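Local coordinates for protein HMG-CoA Lyase (Bacillus subtilis subsp. subtilis, PDB 1YDO) that is of unknown function but belongs by name and sequence to the HMG-CoA lyase-like family, with a TIM-barrel fold, at residues A[48-53]-A[61-66]. Numbering follows the deposited sequence.
Sequences TSFVHP and DAIDVA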
# COMPACT_ATOMS: atom_id res chain seq x y z
N THR A 48 25.66 5.75 -2.82
CA THR A 48 25.93 6.42 -1.55
C THR A 48 25.76 7.93 -1.62
O THR A 48 25.36 8.48 -2.65
CB THR A 48 27.37 6.18 -1.11
OG1 THR A 48 27.61 6.85 0.14
CG2 THR A 48 28.33 6.72 -2.15
N SER A 49 26.06 8.59 -0.51
CA SER A 49 25.96 10.05 -0.40
C SER A 49 27.30 10.64 0.00
O SER A 49 27.99 10.10 0.87
CB SER A 49 24.91 10.45 0.64
OG SER A 49 25.07 11.80 1.05
N PHE A 50 27.67 11.74 -0.63
CA PHE A 50 28.93 12.40 -0.32
C PHE A 50 28.76 13.61 0.57
O PHE A 50 29.49 14.59 0.46
CB PHE A 50 29.68 12.78 -1.60
CG PHE A 50 30.28 11.62 -2.30
CD1 PHE A 50 29.60 10.96 -3.31
CD2 PHE A 50 31.51 11.13 -1.91
CE1 PHE A 50 30.14 9.83 -3.92
CE2 PHE A 50 32.06 9.99 -2.51
CZ PHE A 50 31.37 9.34 -3.51
N VAL A 51 27.77 13.54 1.45
CA VAL A 51 27.56 14.62 2.39
C VAL A 51 28.64 14.38 3.46
O VAL A 51 29.04 13.23 3.66
CB VAL A 51 26.18 14.51 3.04
CG1 VAL A 51 26.01 15.59 4.11
CG2 VAL A 51 25.12 14.63 1.98
N HIS A 52 29.12 15.43 4.13
CA HIS A 52 30.14 15.25 5.16
C HIS A 52 29.76 14.15 6.16
O HIS A 52 28.71 14.22 6.81
CB HIS A 52 30.38 16.55 5.92
CG HIS A 52 31.63 16.54 6.75
ND1 HIS A 52 31.87 15.59 7.73
CD2 HIS A 52 32.74 17.31 6.71
CE1 HIS A 52 33.07 15.78 8.24
NE2 HIS A 52 33.62 16.81 7.64
N PRO A 53 30.63 13.13 6.32
CA PRO A 53 30.40 12.00 7.24
C PRO A 53 29.87 12.37 8.63
O PRO A 53 29.27 11.53 9.31
CB PRO A 53 31.76 11.32 7.30
CG PRO A 53 32.32 11.58 5.94
CD PRO A 53 31.98 13.04 5.73
N ASP A 61 31.53 5.70 4.74
CA ASP A 61 32.36 4.95 3.81
C ASP A 61 31.99 5.19 2.36
O ASP A 61 32.21 4.33 1.51
CB ASP A 61 32.30 3.45 4.13
CG ASP A 61 30.88 2.91 4.19
OD1 ASP A 61 30.72 1.76 4.64
OD2 ASP A 61 29.93 3.64 3.80
N ALA A 62 31.44 6.36 2.08
CA ALA A 62 31.02 6.69 0.72
C ALA A 62 32.12 6.46 -0.32
O ALA A 62 31.94 5.68 -1.25
CB ALA A 62 30.53 8.14 0.66
N ILE A 63 33.24 7.16 -0.16
CA ILE A 63 34.34 7.03 -1.10
C ILE A 63 34.85 5.60 -1.23
O ILE A 63 35.27 5.17 -2.32
CB ILE A 63 35.51 7.96 -0.71
CG1 ILE A 63 35.73 7.95 0.81
CG2 ILE A 63 35.25 9.36 -1.23
CD1 ILE A 63 34.66 8.69 1.61
N ASP A 64 34.82 4.85 -0.13
CA ASP A 64 35.27 3.47 -0.13
C ASP A 64 34.31 2.56 -0.91
O ASP A 64 34.73 1.73 -1.73
CB ASP A 64 35.41 2.95 1.31
CG ASP A 64 36.56 3.59 2.06
OD1 ASP A 64 37.73 3.45 1.63
OD2 ASP A 64 36.31 4.25 3.10
N VAL A 65 33.01 2.73 -0.67
CA VAL A 65 32.02 1.91 -1.35
C VAL A 65 31.96 2.27 -2.82
O VAL A 65 31.76 1.41 -3.67
CB VAL A 65 30.60 2.07 -0.72
CG1 VAL A 65 30.14 3.51 -0.79
CG2 VAL A 65 29.60 1.17 -1.45
N ALA A 66 32.14 3.55 -3.12
CA ALA A 66 32.07 4.01 -4.50
C ALA A 66 33.12 3.35 -5.39
O ALA A 66 32.97 3.32 -6.61
CB ALA A 66 32.21 5.54 -4.55
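Phe50 meets Ala62, Ile63 and Ala66 of helix 62-68 with one face and one edge of its ring. From CB, CG is set anti to the carbonyl carbon and beside the backbone N (chi1 -74°). Beyond it, the ring atoms CD2, CE2 and CZ reach the helix. Phe50 CD2 lies 4.1 Å from Ala62 CB. CE2, one atom further, meets Ile63 CG2 at 3.5 Å, a methyl lying in the ring plane, at the edge. At the tip, CZ touches Ala66 CB at 4.0 Å, near the same plane. The Ala62 methyl sits over a face instead: its CB is 4.3 Å from the Phe50 ring centroid and 24° off the normal, which qualifies as a CH-pi contact offset toward the rim. Phe50 also packs on Ala79 of strand 76-80 and on Asn89 and Ala90 of helix 84-93. On strand 44-49, Thr48 points its CB at the helix. Its OG1 makes a weak bond within its own segment to Ser49 O (3.4 Å), while its CG2 packs on Val65 CG1 at 3.9 Å, methyl to methyl. Val65 extends the packing to Ile31 and Ile34 of helix 27-38. The contact thus seats helix 62-68 on the end of strand 44-49, within a beta-alpha-beta unit of the TIM barrel. Thr48 OG1 and Ser49 O, the latter 3.2 Å from Ala62 CB, border that methyl, yet no hydrogen bond passes between the two segments; with six of the seven touching residues buried, the fit is mainly apolar.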